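PDB 4AMM: DYNE8 from Micromonospora chersina, which is the acyltransferase domain of an iterative enediyne polyketide synthase and probably transfers acyl building blocks during assembly of the dynemicin polyketide. Local coordinates for residues A[98-104]-A[342-348]. Residues are numbered along the deposited sequence; the frame is centred on the assembly and turned at random. Where two conformers were deposited one is given.
Sequences RVGLLFP and ADLLVEV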
loop_
_atom_site.group_PDB
_atom_site.type_symbol
_atom_site.label_atom_id
_atom_site.label_comp_id
_atom_site.label_asym_id
_atom_site.label_seq_id
_atom_site.Cartn_x
_atom_site.Cartn_y
_atom_site.Cartn_z
ATOM N N ARG A 98 -11.594 -6.373 -10.103
ATOM C CA ARG A 98 -11.177 -6.976 -8.827
ATOM C C ARG A 98 -10.194 -6.014 -8.146
ATOM O O ARG A 98 -9.182 -5.650 -8.773
ATOM C CB ARG A 98 -10.438 -8.267 -9.082
ATOM C CG ARG A 98 -11.435 -9.350 -9.537
ATOM C CD ARG A 98 -10.704 -10.685 -9.889
ATOM N NE ARG A 98 -10.137 -11.276 -8.713
ATOM C CZ ARG A 98 -10.792 -12.061 -7.862
ATOM N NH1 ARG A 98 -12.085 -12.354 -8.073
ATOM N NH2 ARG A 98 -10.204 -12.573 -6.795
ATOM N N VAL A 99 -10.514 -5.622 -6.899
ATOM C CA VAL A 99 -9.652 -4.665 -6.146
ATOM C C VAL A 99 -9.110 -5.361 -4.990
ATOM O O VAL A 99 -9.820 -5.989 -4.207
ATOM C CB VAL A 99 -10.478 -3.420 -5.708
ATOM C CG1 VAL A 99 -9.574 -2.499 -4.873
ATOM C CG2 VAL A 99 -10.951 -2.639 -6.940
ATOM N N GLY A 100 -7.762 -5.207 -4.762
ATOM C CA GLY A 100 -7.118 -5.778 -3.572
ATOM C C GLY A 100 -6.624 -4.667 -2.684
ATOM O O GLY A 100 -6.333 -3.593 -3.196
ATOM N N LEU A 101 -6.495 -4.919 -1.394
ATOM C CA LEU A 101 -5.901 -3.965 -0.459
ATOM C C LEU A 101 -4.466 -4.285 -0.090
ATOM O O LEU A 101 -4.079 -5.416 0.064
ATOM C CB LEU A 101 -6.711 -3.860 0.834
ATOM C CG LEU A 101 -8.230 -3.653 0.657
ATOM C CD1 LEU A 101 -8.850 -3.579 2.038
ATOM C CD2 LEU A 101 -8.473 -2.365 -0.090
ATOM N N LEU A 102 -3.712 -3.209 0.060
ATOM C CA LEU A 102 -2.288 -3.286 0.593
ATOM C C LEU A 102 -2.155 -2.541 1.876
ATOM O O LEU A 102 -2.479 -1.355 1.916
ATOM C CB LEU A 102 -1.359 -2.668 -0.447
ATOM C CG LEU A 102 -1.447 -3.207 -1.883
ATOM C CD1 LEU A 102 -0.540 -2.336 -2.838
ATOM C CD2 LEU A 102 -1.022 -4.637 -1.988
ATOM N N PHE A 103 -1.673 -3.231 2.928
ATOM C CA PHE A 103 -1.499 -2.553 4.206
ATOM C C PHE A 103 0.016 -2.407 4.490
ATOM O O PHE A 103 0.725 -3.428 4.600
ATOM C CB PHE A 103 -2.127 -3.383 5.326
ATOM C CG PHE A 103 -3.665 -3.295 5.306
ATOM C CD1 PHE A 103 -4.267 -2.243 5.947
ATOM C CD2 PHE A 103 -4.461 -4.241 4.650
ATOM C CE1 PHE A 103 -5.683 -2.092 5.941
ATOM C CE2 PHE A 103 -5.906 -4.069 4.633
ATOM C CZ PHE A 103 -6.494 -3.025 5.283
ATOM N N PRO A 104 0.494 -1.148 4.562
ATOM C CA PRO A 104 1.949 -0.945 4.658
ATOM C C PRO A 104 2.501 -1.269 6.006
ATOM O O PRO A 104 1.837 -1.289 7.077
ATOM C CB PRO A 104 2.072 0.550 4.392
ATOM C CG PRO A 104 0.815 1.123 4.989
ATOM C CD PRO A 104 -0.285 0.089 4.580
ATOM N N ALA A 342 -5.874 -9.163 -8.750
ATOM C CA ALA A 342 -6.620 -7.938 -8.670
ATOM C C ALA A 342 -6.154 -7.054 -9.785
ATOM O O ALA A 342 -4.947 -6.907 -10.020
ATOM C CB ALA A 342 -6.387 -7.206 -7.313
ATOM N N ASP A 343 -7.061 -6.441 -10.491
ATOM C CA ASP A 343 -6.735 -5.484 -11.490
ATOM C C ASP A 343 -6.216 -4.170 -10.962
ATOM O O ASP A 343 -5.436 -3.468 -11.634
ATOM C CB ASP A 343 -7.997 -5.171 -12.274
ATOM C CG ASP A 343 -8.676 -6.428 -12.803
ATOM O OD1 ASP A 343 -7.996 -7.098 -13.628
ATOM O OD2 ASP A 343 -9.798 -6.794 -12.388
ATOM N N LEU A 344 -6.612 -3.840 -9.742
ATOM C CA LEU A 344 -6.166 -2.629 -9.151
ATOM C C LEU A 344 -5.947 -2.878 -7.635
ATOM O O LEU A 344 -6.683 -3.613 -6.985
ATOM C CB LEU A 344 -7.237 -1.578 -9.503
ATOM C CG LEU A 344 -7.064 -0.169 -9.046
ATOM C CD1 LEU A 344 -7.885 0.645 -9.985
ATOM C CD2 LEU A 344 -7.576 -0.088 -7.602
ATOM N N LEU A 345 -4.892 -2.269 -7.078
ATOM C CA LEU A 345 -4.608 -2.406 -5.649
ATOM C C LEU A 345 -4.751 -1.041 -5.020
ATOM O O LEU A 345 -4.283 -0.036 -5.602
ATOM C CB LEU A 345 -3.163 -2.903 -5.486
ATOM C CG LEU A 345 -2.960 -4.274 -6.056
ATOM C CD1 LEU A 345 -1.539 -4.587 -6.348
ATOM C CD2 LEU A 345 -3.568 -5.314 -5.123
ATOM N N VAL A 346 -5.317 -0.943 -3.849
ATOM C CA VAL A 346 -5.417 0.285 -3.117
ATOM C C VAL A 346 -4.715 0.121 -1.794
ATOM O O VAL A 346 -5.000 -0.814 -1.011
ATOM C CB VAL A 346 -6.944 0.651 -2.860
ATOM C CG1 VAL A 346 -7.002 1.917 -1.976
ATOM C CG2 VAL A 346 -7.594 0.900 -4.239
ATOM N N GLU A 347 -3.726 0.965 -1.546
ATOM C CA GLU A 347 -3.005 0.961 -0.251
ATOM C C GLU A 347 -3.767 1.733 0.810
ATOM O O GLU A 347 -4.231 2.877 0.568
ATOM C CB GLU A 347 -1.582 1.510 -0.525
ATOM C CG GLU A 347 -0.681 1.550 0.721
ATOM C CD GLU A 347 0.742 2.003 0.383
ATOM O OE1 GLU A 347 1.014 2.393 -0.771
ATOM O OE2 GLU A 347 1.578 1.757 1.221
ATOM N N VAL A 348 -3.909 1.075 1.968
ATOM C CA VAL A 348 -4.737 1.609 3.104
ATOM C C VAL A 348 -3.864 1.905 4.335
ATOM O O VAL A 348 -3.634 1.067 5.205
ATOM C CB VAL A 348 -5.759 0.517 3.464
ATOM C CG1 VAL A 348 -6.816 1.003 4.515
ATOM C CG2 VAL A 348 -6.549 0.053 2.232
#
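Backbone hydrogen bonding defines this contact as a parallel β-pairing of strands 99-103 and 344-347, whose short axes approach to 4.5 Å at 32°. Donors and acceptors follow the parallel pattern, in which alternate residues of each strand (G100 and L102; L344 and V346) lend both N and O to the other: L344 N to R98 O (3.3 Å), G100 N to L344 O (2.9 Å), V346 N to G100 O (2.9 Å), L102 N to V346 O (2.9 Å) and V348 N to L102 O (2.8 Å). CA-H...O contacts supplement them, as from L345 CA to G100 O (3.2 Å).

At the N-terminal end a side chain joins in: R98 N donates to D343 OD2 at 2.9 Å and a nearly straight 170°, whereas D343 N to R98 O, 2.8 Å but bent to 122°, is weak.

Apolar packing differs between the faces. V99, L101, L344 and V346 share one, with V99 CG1 4.0 Å from V346 CG2; L101 CD2 continues the row to V348 CG2 (3.9 Å), and F103 CE1 meets V348 CG1 (3.6 Å). Helix 144-165 covers L101, F103 and V348. On the other face L102 CD1 rests on L345 CB (3.8 Å), while at G100 a CB would crowd L345 CD2.

The E347 carboxylate accepts hydrogen bonds from the backbone N of L354 and S355, at the start of helix 353-360.

Strand 171-174 flanks 99-103 and leads into a probable GxSxG nucleophile elbow that F103 touches. Main-chain bonds thus set the register at the centre of the parallel sheet, and the buried carboxylate of E347 is satisfied by the start of helix 353-360.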